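Local atomic coordinates of probable transcriptional regulator, LysR family protein (Rhodococcus sp., PDB entry 2QL3), a protein that probably binds DNA and regulates transcription as a LysR-family regulator, of which this chain is the C-terminal effector-binding domain. Residues V57-D62 with V184-H189; D93-L98 with P173-K178; V145-G150 with T163-P168. One frame throughout, in Å; residues are numbered along the deposited sequence.

Contact 1. Residues V57-D62 with V184-H189; sequences VAIVYD and VVVAWH
Strands 57-61 and 184-189 run antiparallel, with Ala58 across from Ala187 and Val60 across from Val185. Their axes come within 4.6 Å, and the chain directions differ by 144°, so the pair is clearly twisted. Ala58 and Ala187 form one hydrogen-bonded pair; the bond from Ala187 N to Ala58 O is the shorter of its two, at 2.7 Å. Val60 and Val185 form the next, and Val185 N to Val60 O is nearly straight (2.8 Å, 171° at the hydrogen). Ile59 with Val186 and Tyr61 with Val184 are the non-hydrogen-bonded pairs. Their side chains share one face of the sheet. Ile59 splits its branches there: CD1 meets Val186 CG2 at 3.8 Å, while CG2 meets Val184 CG1 at 4.0 Å. The other methyl of Val184, CG2, comes obliquely to Tyr61 CD1. On the face of Ala58 and Val60, Val60 CG2 lies 3.6 Å from Val185 CG2 and also reaches Ala187 CB. With chi1 at -60°, Val185 CG1 sits anti to the carbonyl carbon and touches Asp62 CB at 3.7 Å. Both strands are interior to a larger mixed sheet. Strand 5-11 pairs in parallel with 57-61, and strand 69-84 lies beyond 184-189. Helix 196-205 packs on Val57 and Trp188 through Ile202.

Contact 2. Residues D93-L98 with P173-K178; sequences DGPVRL and PIAEPK
Pro95 opens the contact, laying its CB 3.8 Å from Ala175 CB and also against Pro173 CB. The Pro173 carbonyl oxygen lies beside the Pro95 ring. That oxygen accepts the next N-H, Val96 N to Pro173 O at 2.9 Å. Val96 returns a bond through its own carbonyl, Val96 O taking Ala175 N at 3.1 Å. These two bonds make a single bridge between Val96 and Ile174. It ties the loop after strand 69-84 to the loop between strands 169-173 and 182-189, within the periplasmic-binding-protein-like fold of LysR effector domains. The end of the Arg97 side chain turns in toward Glu176. Its chain is bent at chi3 (-2°), with NE eclipsing CB. NH1 then donates to the backbone Glu176 O at 2.8 Å, and this oxygen lies 25° out of the guanidinium plane. The carboxylate of Glu176 is turned 75° from that plane, and its salt bridge to Arg97 is long, 3.9 Å from NE to OE1. Arg97 NE is buried here and has no hydrogen-bond partner in the model. Leu98 N donates to a water that in turn donates to Ala175 O. Leu98 CD1 packs on Ile174 CG2 at 3.9 Å, while Val121 and Cys122 of helix 114-125 also touch the Leu98 side chain.

Contact 3. Residues V145-G150 with T163-P168; sequences VGRGLG and TYEGLP
The C-terminal end of helix 138-147 meets a type I beta turn, Thr163 to Gly166, through Gly146 and Arg147. The helix closes in a Schellman motif, with Gly148 at positive phi just after Arg147. On the other side, Thr163 OG1 accepts from Glu165 N in an ST turn, and it takes a weak second bond from Leu167 N. Arg147 carries the polar part of the contact. Its CG is anti to the backbone N (chi1 178°), and bends at chi2 and chi3 follow. Arg147 NE donates to Glu165 OE1 at 3.2 Å, nearly straight at 164°. The oxygen lies in the guanidinium plane, and NE meets it on its syn side but well out of the carboxylate plane. Arg147 NH2 adds a weak bond to this oxygen, so one carboxylate oxygen takes both donors. The two flat groups stand 74° apart. Leu167 CD1 lies 3.4 Å above one guanidinium face, offset toward the rim, with Arg147 NE its nearest guanidinium atom at 3.5 Å. The same methyl is 3.6 Å from Gly146 O. Gly146 has to be small: a CB there would run into Thr163 CG2. A water donates to both Gly146 O, at 2.6 Å, and Pro168 O, at 2.7 Å. An alanine at Arg147 would probably leave Glu165 OE1 without its charged mate on the helix and uncover one side of the Leu167 methyl. The second subunit joins in: its Tyr25 packs on Arg147, its Ser22 N weakly bonds Glu165 OE2, and its Glu139 bonds Tyr164 OH. Here a Schellman-capped helix end and an ST turn meet at the subunit interface of a LysR effector domain dimer.

Overall arrangement
The three contacts all lie in the LysR substrate-binding domain, a fold of the periplasmic-binding-protein type. Contact 1 is on one side of the chain's centre; contacts 2 and 3 are on the opposite side. The centre of contact 1 is about 29 Å from that of contact 2 and about 31 Å from that of contact 3. Contacts 2 and 3 are about 21 Å apart between centres, with nearest atoms about 11 Å apart. Along the sequence they nest, contact 3 inside contact 2 and contact 2 inside contact 1. Only contact 3 touches the second subunit. Bound phosphates, probably from the crystallisation liquor, lie about 4 Å from the side chain of Trp188 in contact 1 and about 5 Å from that of Thr163 in contact 3.

Contact 1. Residues V57-D62 with V184-H189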
ATOM      1  N   VAL A  57       4.021 -21.219  -5.931  1.00 26.29           N
ATOM      2  CA  VAL A  57       2.756 -20.754  -6.489  1.00 26.50           C
ATOM      3  C   VAL A  57       2.715 -19.229  -6.390  1.00 26.55           C
ATOM      4  O   VAL A  57       3.512 -18.613  -5.676  1.00 25.06           O
ATOM      5  CB  VAL A  57       1.498 -21.377  -5.783  1.00 27.34           C
ATOM      6  CG1 VAL A  57       1.482 -22.908  -5.911  1.00 28.42           C
ATOM      7  CG2 VAL A  57       1.429 -20.993  -4.317  1.00 24.80           C
ATOM      8  N   ALA A  58       1.829 -18.640  -7.184  1.00 26.92           N
ATOM      9  CA  ALA A  58       1.596 -17.191  -7.208  1.00 27.95           C
ATOM     10  C   ALA A  58       0.074 -16.954  -7.199  1.00 28.37           C
ATOM     11  O   ALA A  58      -0.712 -17.720  -7.841  1.00 28.25           O
ATOM     12  CB  ALA A  58       2.230 -16.605  -8.486  1.00 27.09           C
ATOM     13  N   ILE A  59      -0.347 -15.932  -6.465  1.00 27.09           N
ATOM     14  CA  ILE A  59      -1.697 -15.442  -6.519  1.00 27.20           C
ATOM     15  C   ILE A  59      -1.639 -14.164  -7.336  1.00 26.87           C
ATOM     16  O   ILE A  59      -0.989 -13.197  -6.945  1.00 28.22           O
ATOM     17  CB  ILE A  59      -2.258 -15.107  -5.136  1.00 27.76           C
ATOM     18  CG1 ILE A  59      -2.138 -16.332  -4.185  1.00 28.35           C
ATOM     19  CG2 ILE A  59      -3.690 -14.580  -5.243  1.00 25.66           C
ATOM     20  CD1 ILE A  59      -2.820 -17.572  -4.656  1.00 23.07           C
ATOM     21  N   VAL A  60      -2.291 -14.169  -8.503  1.00 26.26           N
ATOM     22  CA  VAL A  60      -2.137 -13.063  -9.455  1.00 25.27           C
ATOM     23  C   VAL A  60      -3.425 -12.728 -10.184  1.00 26.47           C
ATOM     24  O   VAL A  60      -4.341 -13.542 -10.244  1.00 26.63           O
ATOM     25  CB  VAL A  60      -1.029 -13.348 -10.544  1.00 25.33           C
ATOM     26  CG1 VAL A  60       0.317 -13.319  -9.930  1.00 23.66           C
ATOM     27  CG2 VAL A  60      -1.253 -14.681 -11.256  1.00 21.27           C
ATOM     28  N   TYR A  61      -3.501 -11.531 -10.765  1.00 27.51           N
ATOM     29  CA  TYR A  61      -4.525 -11.311 -11.767  1.00 27.68           C
ATOM     30  C   TYR A  61      -4.175 -12.061 -13.036  1.00 27.99           C
ATOM     31  O   TYR A  61      -3.031 -12.069 -13.472  1.00 28.27           O
ATOM     32  CB  TYR A  61      -4.697  -9.837 -12.119  1.00 27.88           C
ATOM     33  CG  TYR A  61      -4.904  -8.862 -10.988  1.00 29.09           C
ATOM     34  CD1 TYR A  61      -6.092  -8.834 -10.263  1.00 28.48           C
ATOM     35  CD2 TYR A  61      -3.935  -7.903 -10.702  1.00 27.09           C
ATOM     36  CE1 TYR A  61      -6.310  -7.874  -9.274  1.00 31.04           C
ATOM     37  CE2 TYR A  61      -4.126  -6.963  -9.670  1.00 32.12           C
ATOM     38  CZ  TYR A  61      -5.327  -6.955  -8.970  1.00 30.55           C
ATOM     39  OH  TYR A  61      -5.553  -6.020  -7.969  1.00 34.92           O
ATOM     40  N   ASP A  62      -5.170 -12.665 -13.677  1.00 29.28           N
ATOM     41  CA  ASP A  62      -4.941 -13.339 -14.957  1.00 30.28           C
ATOM     42  C   ASP A  62      -5.007 -12.275 -16.039  1.00 31.34           C
ATOM     43  O   ASP A  62      -6.033 -12.135 -16.740  1.00 32.36           O
ATOM     44  CB  ASP A  62      -6.014 -14.406 -15.159  1.00 30.69           C
ATOM     45  CG  ASP A  62      -5.808 -15.267 -16.401  1.00 33.24           C
ATOM     46  OD1 ASP A  62      -4.734 -15.276 -17.068  1.00 34.87           O
ATOM     47  OD2 ASP A  62      -6.790 -15.943 -16.717  1.00 35.80           O
ATOM     48  N   VAL A 184      -8.818 -13.259 -10.609  1.00 30.30           N
ATOM     49  CA  VAL A 184      -7.730 -13.543  -9.738  1.00 28.79           C
ATOM     50  C   VAL A 184      -7.567 -15.074  -9.732  1.00 29.37           C
ATOM     51  O   VAL A 184      -8.532 -15.845  -9.482  1.00 27.27           O
ATOM     52  CB  VAL A 184      -8.020 -12.994  -8.364  1.00 30.03           C
ATOM     53  CG1 VAL A 184      -6.821 -13.230  -7.381  1.00 30.57           C
ATOM     54  CG2 VAL A 184      -8.320 -11.482  -8.462  1.00 29.67           C
ATOM     55  N   VAL A 185      -6.338 -15.512 -10.027  1.00 28.50           N
ATOM     56  CA  VAL A 185      -5.992 -16.931 -10.103  1.00 25.93           C
ATOM     57  C   VAL A 185      -4.902 -17.353  -9.089  1.00 25.83           C
ATOM     58  O   VAL A 185      -4.104 -16.527  -8.653  1.00 24.86           O
ATOM     59  CB  VAL A 185      -5.551 -17.294 -11.535  1.00 26.52           C
ATOM     60  CG1 VAL A 185      -6.713 -17.001 -12.554  1.00 26.44           C
ATOM     61  CG2 VAL A 185      -4.228 -16.527 -11.948  1.00 25.07           C
ATOM     62  N   VAL A 186      -4.921 -18.626  -8.692  1.00 25.00           N
ATOM     63  CA  VAL A 186      -3.690 -19.326  -8.215  1.00 24.51           C
ATOM     64  C   VAL A 186      -2.917 -19.895  -9.424  1.00 23.46           C
ATOM     65  O   VAL A 186      -3.510 -20.503 -10.320  1.00 23.15           O
ATOM     66  CB  VAL A 186      -3.960 -20.402  -7.122  1.00 25.37           C
ATOM     67  CG1 VAL A 186      -4.826 -21.613  -7.655  1.00 25.20           C
ATOM     68  CG2 VAL A 186      -2.619 -20.909  -6.497  1.00 25.83           C
ATOM     69  N   ALA A 187      -1.620 -19.637  -9.503  1.00 22.41           N
ATOM     70  CA  ALA A 187      -0.850 -20.059 -10.677  1.00 22.51           C
ATOM     71  C   ALA A 187       0.415 -20.807 -10.318  1.00 22.64           C
ATOM     72  O   ALA A 187       0.966 -20.647  -9.233  1.00 22.73           O
ATOM     73  CB  ALA A 187      -0.528 -18.805 -11.583  1.00 23.30           C
ATOM     74  N   TRP A 188       0.848 -21.682 -11.205  1.00 22.73           N
ATOM     75  CA  TRP A 188       2.120 -22.369 -11.047  1.00 23.25           C
ATOM     76  C   TRP A 188       2.614 -22.729 -12.428  1.00 24.29           C
ATOM     77  O   TRP A 188       1.859 -22.730 -13.364  1.00 25.23           O
ATOM     78  CB  TRP A 188       2.001 -23.620 -10.180  1.00 23.85           C
ATOM     79  CG  TRP A 188       1.111 -24.700 -10.747  1.00 24.15           C
ATOM     80  CD1 TRP A 188       1.496 -25.787 -11.460  1.00 25.24           C
ATOM     81  CD2 TRP A 188      -0.321 -24.749 -10.669  1.00 25.49           C
ATOM     82  NE1 TRP A 188       0.386 -26.547 -11.830  1.00 25.51           N
ATOM     83  CE2 TRP A 188      -0.741 -25.933 -11.354  1.00 24.77           C
ATOM     84  CE3 TRP A 188      -1.292 -23.917 -10.079  1.00 23.91           C
ATOM     85  CZ2 TRP A 188      -2.080 -26.320 -11.432  1.00 22.54           C
ATOM     86  CZ3 TRP A 188      -2.632 -24.283 -10.166  1.00 24.62           C
ATOM     87  CH2 TRP A 188      -3.017 -25.479 -10.855  1.00 22.70           C
ATOM     88  N   HIS A 189       3.881 -23.055 -12.551  1.00 25.29           N
ATOM     89  CA  HIS A 189       4.469 -23.297 -13.869  1.00 26.94           C
ATOM     90  C   HIS A 189       4.181 -24.741 -14.357  1.00 27.70           C
ATOM     91  O   HIS A 189       4.398 -25.690 -13.619  1.00 27.02           O
ATOM     92  CB  HIS A 189       5.963 -23.014 -13.702  1.00 27.85           C
ATOM     93  CG  HIS A 189       6.711 -22.805 -14.976  1.00 28.35           C
ATOM     94  ND1 HIS A 189       6.995 -23.831 -15.851  1.00 25.49           N
ATOM     95  CD2 HIS A 189       7.309 -21.700 -15.482  1.00 32.00           C
ATOM     96  CE1 HIS A 189       7.722 -23.363 -16.854  1.00 29.15           C
ATOM     97  NE2 HIS A 189       7.935 -22.071 -16.652  1.00 28.64           N
TER

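Contact 2. Residues D93-L98 with P173-K178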
ATOM      1  N   ASP A  93     -26.589   8.652  -9.962  1.00 41.89           N
ATOM      2  CA  ASP A  93     -27.293   7.418  -9.675  1.00 41.21           C
ATOM      3  C   ASP A  93     -27.033   6.314 -10.737  1.00 40.62           C
ATOM      4  O   ASP A  93     -27.188   6.530 -11.925  1.00 40.37           O
ATOM      5  CB  ASP A  93     -28.792   7.700  -9.566  1.00 41.37           C
ATOM      6  CG  ASP A  93     -29.539   6.550  -8.952  1.00 40.55           C
ATOM      7  OD1 ASP A  93     -29.001   5.932  -8.006  1.00 41.26           O
ATOM      8  OD2 ASP A  93     -30.651   6.261  -9.414  1.00 40.88           O
ATOM      9  N   GLY A  94     -26.648   5.127 -10.289  1.00 40.45           N
ATOM     10  CA  GLY A  94     -26.357   4.001 -11.185  1.00 39.46           C
ATOM     11  C   GLY A  94     -24.928   4.040 -11.731  1.00 39.33           C
ATOM     12  O   GLY A  94     -24.071   4.738 -11.198  1.00 38.19           O
ATOM     13  N   PRO A  95     -24.666   3.281 -12.810  1.00 39.46           N
ATOM     14  CA  PRO A  95     -23.303   3.195 -13.322  1.00 38.80           C
ATOM     15  C   PRO A  95     -22.817   4.475 -14.048  1.00 37.97           C
ATOM     16  O   PRO A  95     -23.629   5.256 -14.562  1.00 36.26           O
ATOM     17  CB  PRO A  95     -23.372   2.015 -14.282  1.00 38.92           C
ATOM     18  CG  PRO A  95     -24.721   1.354 -14.033  1.00 40.68           C
ATOM     19  CD  PRO A  95     -25.597   2.478 -13.616  1.00 39.12           C
ATOM     20  N   VAL A  96     -21.505   4.681 -14.105  1.00 36.77           N
ATOM     21  CA  VAL A  96     -21.002   5.842 -14.865  1.00 36.65           C
ATOM     22  C   VAL A  96     -20.586   5.371 -16.241  1.00 35.80           C
ATOM     23  O   VAL A  96     -20.143   4.253 -16.382  1.00 36.72           O
ATOM     24  CB  VAL A  96     -19.805   6.581 -14.193  1.00 36.03           C
ATOM     25  CG1 VAL A  96     -20.177   7.113 -12.812  1.00 36.88           C
ATOM     26  CG2 VAL A  96     -18.602   5.690 -14.132  1.00 35.37           C
ATOM     27  N   ARG A  97     -20.776   6.185 -17.266  1.00 36.28           N
ATOM     28  CA  ARG A  97     -20.037   5.924 -18.483  1.00 36.74           C
ATOM     29  C   ARG A  97     -18.723   6.664 -18.403  1.00 36.68           C
ATOM     30  O   ARG A  97     -18.681   7.857 -18.147  1.00 36.92           O
ATOM     31  CB  ARG A  97     -20.783   6.232 -19.765  1.00 36.55           C
ATOM     32  CG  ARG A  97     -21.998   7.065 -19.727  1.00 38.97           C
ATOM     33  CD  ARG A  97     -22.766   6.908 -21.085  1.00 44.00           C
ATOM     34  NE  ARG A  97     -22.027   6.036 -21.998  1.00 49.08           N
ATOM     35  CZ  ARG A  97     -21.161   6.428 -22.939  1.00 52.67           C
ATOM     36  NH1 ARG A  97     -20.537   5.502 -23.683  1.00 50.28           N
ATOM     37  NH2 ARG A  97     -20.913   7.734 -23.140  1.00 52.82           N
ATOM     38  N   LEU A  98     -17.645   5.923 -18.566  1.00 36.93           N
ATOM     39  CA  LEU A  98     -16.312   6.432 -18.307  1.00 36.62           C
ATOM     40  C   LEU A  98     -16.061   7.657 -19.168  1.00 36.31           C
ATOM     41  O   LEU A  98     -15.400   8.600 -18.744  1.00 35.52           O
ATOM     42  CB  LEU A  98     -15.340   5.358 -18.711  1.00 37.82           C
ATOM     43  CG  LEU A  98     -14.275   4.790 -17.799  1.00 38.86           C
ATOM     44  CD1 LEU A  98     -14.037   3.391 -18.291  1.00 36.61           C
ATOM     45  CD2 LEU A  98     -13.036   5.615 -17.969  1.00 42.04           C
ATOM     46  N   PRO A 173     -20.159   1.203 -10.526  1.00 28.91           N
ATOM     47  CA  PRO A 173     -19.971   0.332 -11.685  1.00 28.59           C
ATOM     48  C   PRO A 173     -19.862   1.162 -12.981  1.00 28.13           C
ATOM     49  O   PRO A 173     -20.402   2.249 -13.065  1.00 27.39           O
ATOM     50  CB  PRO A 173     -21.273  -0.503 -11.739  1.00 28.98           C
ATOM     51  CG  PRO A 173     -22.099  -0.131 -10.534  1.00 27.68           C
ATOM     52  CD  PRO A 173     -21.537   1.153  -9.990  1.00 28.66           C
ATOM     53  N   ILE A 174     -19.154   0.611 -13.955  1.00 28.40           N
ATOM     54  CA  ILE A 174     -18.993   1.153 -15.303  1.00 27.34           C
ATOM     55  C   ILE A 174     -19.934   0.480 -16.325  1.00 28.20           C
ATOM     56  O   ILE A 174     -20.165  -0.714 -16.277  1.00 28.82           O
ATOM     57  CB  ILE A 174     -17.500   0.995 -15.768  1.00 25.93           C
ATOM     58  CG1 ILE A 174     -16.549   1.659 -14.742  1.00 25.57           C
ATOM     59  CG2 ILE A 174     -17.333   1.553 -17.220  1.00 26.06           C
ATOM     60  CD1 ILE A 174     -15.186   0.956 -14.471  1.00 25.87           C
ATOM     61  N   ALA A 175     -20.508   1.269 -17.223  1.00 29.25           N
ATOM     62  CA  ALA A 175     -21.379   0.755 -18.243  1.00 31.17           C
ATOM     63  C   ALA A 175     -21.097   1.452 -19.562  1.00 32.47           C
ATOM     64  O   ALA A 175     -20.411   2.503 -19.614  1.00 32.15           O
ATOM     65  CB  ALA A 175     -22.845   0.913 -17.846  1.00 32.10           C
ATOM     66  N   GLU A 176     -21.641   0.852 -20.612  1.00 34.66           N
ATOM     67  CA  GLU A 176     -21.522   1.299 -22.011  1.00 35.88           C
ATOM     68  C   GLU A 176     -20.167   1.757 -22.504  1.00 35.98           C
ATOM     69  O   GLU A 176     -19.978   2.960 -22.714  1.00 36.49           O
ATOM     70  CB  GLU A 176     -22.602   2.303 -22.413  1.00 37.25           C
ATOM     71  CG  GLU A 176     -23.104   3.187 -21.350  1.00 41.51           C
ATOM     72  CD  GLU A 176     -24.611   3.310 -21.401  1.00 47.24           C
ATOM     73  OE1 GLU A 176     -25.131   3.774 -22.450  1.00 48.76           O
ATOM     74  OE2 GLU A 176     -25.259   2.946 -20.383  1.00 48.00           O
ATOM     75  N   PRO A 177     -19.241   0.794 -22.746  1.00 35.84           N
ATOM     76  CA  PRO A 177     -19.510  -0.634 -22.467  1.00 35.55           C
ATOM     77  C   PRO A 177     -19.142  -1.023 -21.047  1.00 34.81           C
ATOM     78  O   PRO A 177     -18.375  -0.328 -20.372  1.00 33.50           O
ATOM     79  CB  PRO A 177     -18.565  -1.363 -23.447  1.00 36.67           C
ATOM     80  CG  PRO A 177     -17.318  -0.452 -23.461  1.00 36.14           C
ATOM     81  CD  PRO A 177     -17.903   0.987 -23.364  1.00 36.04           C
ATOM     82  N   LYS A 178     -19.711  -2.138 -20.600  1.00 34.06           N
ATOM     83  CA  LYS A 178     -19.334  -2.760 -19.349  1.00 32.94           C
ATOM     84  C   LYS A 178     -17.896  -3.286 -19.555  1.00 32.01           C
ATOM     85  O   LYS A 178     -17.642  -3.966 -20.543  1.00 32.00           O
ATOM     86  CB  LYS A 178     -20.311  -3.917 -19.066  1.00 32.75           C
ATOM     87  CG  LYS A 178     -20.572  -4.168 -17.617  1.00 34.12           C
ATOM     88  CD  LYS A 178     -20.816  -5.609 -17.284  1.00 39.03           C
ATOM     89  CE  LYS A 178     -21.538  -5.643 -15.952  1.00 43.76           C
ATOM     90  NZ  LYS A 178     -21.524  -6.983 -15.320  1.00 48.62           N
TER
HETATM   91  O   HOH W   1     -17.812   3.202 -19.851  1.00 30.98           O

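Contact 3. Residues V145-G150 with T163-P168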
ATOM      1  N   VAL A 145      -8.153  10.004  -4.241  1.00 25.31           N
ATOM      2  CA  VAL A 145      -9.520  10.143  -4.748  1.00 24.21           C
ATOM      3  C   VAL A 145     -10.500  10.586  -3.626  1.00 24.30           C
ATOM      4  O   VAL A 145     -11.371  11.439  -3.853  1.00 25.28           O
ATOM      5  CB  VAL A 145      -9.977   8.793  -5.436  1.00 24.33           C
ATOM      6  CG1 VAL A 145     -11.439   8.770  -5.666  1.00 25.62           C
ATOM      7  CG2 VAL A 145      -9.224   8.595  -6.797  1.00 24.73           C
ATOM      8  N   GLY A 146     -10.378  10.025  -2.423  1.00 24.17           N
ATOM      9  CA  GLY A 146     -11.299  10.349  -1.330  1.00 24.09           C
ATOM     10  C   GLY A 146     -11.161  11.823  -0.933  1.00 25.61           C
ATOM     11  O   GLY A 146     -12.127  12.482  -0.571  1.00 24.35           O
ATOM     12  N   ARG A 147      -9.933  12.334  -1.021  1.00 26.75           N
ATOM     13  CA  ARG A 147      -9.624  13.737  -0.774  1.00 26.71           C
ATOM     14  C   ARG A 147     -10.006  14.710  -1.934  1.00 27.14           C
ATOM     15  O   ARG A 147     -10.063  15.878  -1.730  1.00 28.64           O
ATOM     16  CB  ARG A 147      -8.135  13.879  -0.337  1.00 25.78           C
ATOM     17  CG  ARG A 147      -7.687  15.292  -0.088  1.00 27.23           C
ATOM     18  CD  ARG A 147      -8.429  16.006   1.072  1.00 27.18           C
ATOM     19  NE  ARG A 147      -8.185  15.347   2.362  1.00 31.59           N
ATOM     20  CZ  ARG A 147      -8.470  15.860   3.562  1.00 31.18           C
ATOM     21  NH1 ARG A 147      -9.022  17.062   3.678  1.00 31.69           N
ATOM     22  NH2 ARG A 147      -8.178  15.180   4.666  1.00 30.33           N
ATOM     23  N   GLY A 148     -10.293  14.224  -3.129  1.00 27.74           N
ATOM     24  CA  GLY A 148     -10.780  15.089  -4.183  1.00 27.38           C
ATOM     25  C   GLY A 148      -9.768  15.360  -5.285  1.00 27.70           C
ATOM     26  O   GLY A 148     -10.021  16.208  -6.134  1.00 28.02           O
ATOM     27  N   LEU A 149      -8.626  14.655  -5.283  1.00 25.84           N
ATOM     28  CA  LEU A 149      -7.559  14.915  -6.263  1.00 24.99           C
ATOM     29  C   LEU A 149      -7.775  14.276  -7.652  1.00 25.97           C
ATOM     30  O   LEU A 149      -7.018  14.558  -8.611  1.00 27.52           O
ATOM     31  CB  LEU A 149      -6.212  14.462  -5.652  1.00 25.38           C
ATOM     32  CG  LEU A 149      -5.714  15.243  -4.442  1.00 21.38           C
ATOM     33  CD1 LEU A 149      -4.570  14.478  -3.797  1.00 20.97           C
ATOM     34  CD2 LEU A 149      -5.193  16.594  -4.911  1.00 25.09           C
ATOM     35  N   GLY A 150      -8.767  13.393  -7.763  1.00 23.80           N
ATOM     36  CA  GLY A 150      -9.290  12.962  -9.047  1.00 23.04           C
ATOM     37  C   GLY A 150     -10.188  11.706  -8.910  1.00 24.53           C
ATOM     38  O   GLY A 150     -10.734  11.455  -7.862  1.00 23.98           O
ATOM     39  N   THR A 163     -10.811   5.757   3.662  1.00 23.81           N
ATOM     40  CA  THR A 163      -9.420   5.826   3.357  1.00 23.64           C
ATOM     41  C   THR A 163      -8.674   5.990   4.661  1.00 25.57           C
ATOM     42  O   THR A 163      -9.308   6.127   5.737  1.00 26.62           O
ATOM     43  CB  THR A 163      -9.084   7.011   2.419  1.00 23.33           C
ATOM     44  OG1 THR A 163      -9.155   8.232   3.167  1.00 21.32           O
ATOM     45  CG2 THR A 163     -10.024   7.098   1.155  1.00 21.97           C
ATOM     46  N   TYR A 164      -7.339   6.022   4.596  1.00 25.93           N
ATOM     47  CA  TYR A 164      -6.533   6.231   5.815  1.00 25.68           C
ATOM     48  C   TYR A 164      -6.754   7.581   6.506  1.00 26.20           C
ATOM     49  O   TYR A 164      -6.513   7.699   7.693  1.00 27.00           O
ATOM     50  CB  TYR A 164      -5.023   6.093   5.524  1.00 26.28           C
ATOM     51  CG  TYR A 164      -4.451   4.669   5.357  1.00 26.28           C
ATOM     52  CD1 TYR A 164      -3.087   4.488   5.078  1.00 24.32           C
ATOM     53  CD2 TYR A 164      -5.263   3.526   5.471  1.00 23.69           C
ATOM     54  CE1 TYR A 164      -2.531   3.210   4.974  1.00 24.48           C
ATOM     55  CE2 TYR A 164      -4.726   2.239   5.351  1.00 28.92           C
ATOM     56  CZ  TYR A 164      -3.360   2.093   5.108  1.00 26.03           C
ATOM     57  OH  TYR A 164      -2.829   0.840   5.005  1.00 26.75           O
ATOM     58  N   GLU A 165      -7.166   8.615   5.771  1.00 26.31           N
ATOM     59  CA  GLU A 165      -7.485   9.888   6.386  1.00 27.19           C
ATOM     60  C   GLU A 165      -8.904   9.910   6.999  1.00 28.47           C
ATOM     61  O   GLU A 165      -9.289  10.912   7.596  1.00 29.53           O
ATOM     62  CB  GLU A 165      -7.399  11.023   5.400  1.00 26.80           C
ATOM     63  CG  GLU A 165      -6.129  11.094   4.644  1.00 29.28           C
ATOM     64  CD  GLU A 165      -6.068  12.323   3.747  1.00 34.57           C
ATOM     65  OE1 GLU A 165      -6.960  12.475   2.880  1.00 34.23           O
ATOM     66  OE2 GLU A 165      -5.130  13.141   3.939  1.00 41.00           O
ATOM     67  N   GLY A 166      -9.654   8.814   6.883  1.00 27.29           N
ATOM     68  CA  GLY A 166     -11.024   8.750   7.388  1.00 28.08           C
ATOM     69  C   GLY A 166     -12.036   9.379   6.446  1.00 28.02           C
ATOM     70  O   GLY A 166     -13.099   9.823   6.906  1.00 28.39           O
ATOM     71  N   LEU A 167     -11.702   9.467   5.145  1.00 26.05           N
ATOM     72  CA  LEU A 167     -12.639  10.021   4.176  1.00 26.17           C
ATOM     73  C   LEU A 167     -13.355   8.927   3.404  1.00 26.44           C
ATOM     74  O   LEU A 167     -12.792   7.837   3.243  1.00 25.13           O
ATOM     75  CB  LEU A 167     -11.930  10.968   3.222  1.00 26.68           C
ATOM     76  CG  LEU A 167     -11.488  12.264   3.856  1.00 25.36           C
ATOM     77  CD1 LEU A 167     -10.934  13.142   2.775  1.00 25.90           C
ATOM     78  CD2 LEU A 167     -12.637  13.014   4.630  1.00 28.77           C
ATOM     79  N   PRO A 168     -14.597   9.196   2.946  1.00 27.40           N
ATOM     80  CA  PRO A 168     -15.280   8.112   2.240  1.00 26.99           C
ATOM     81  C   PRO A 168     -14.876   8.115   0.783  1.00 28.06           C
ATOM     82  O   PRO A 168     -14.334   9.090   0.236  1.00 27.71           O
ATOM     83  CB  PRO A 168     -16.754   8.461   2.382  1.00 27.09           C
ATOM     84  CG  PRO A 168     -16.751   9.961   2.324  1.00 27.69           C
ATOM     85  CD  PRO A 168     -15.454  10.402   3.030  1.00 27.31           C
TER
HETATM   86  O   HOH W   2     -14.578  11.792  -0.082  1.00 19.72           O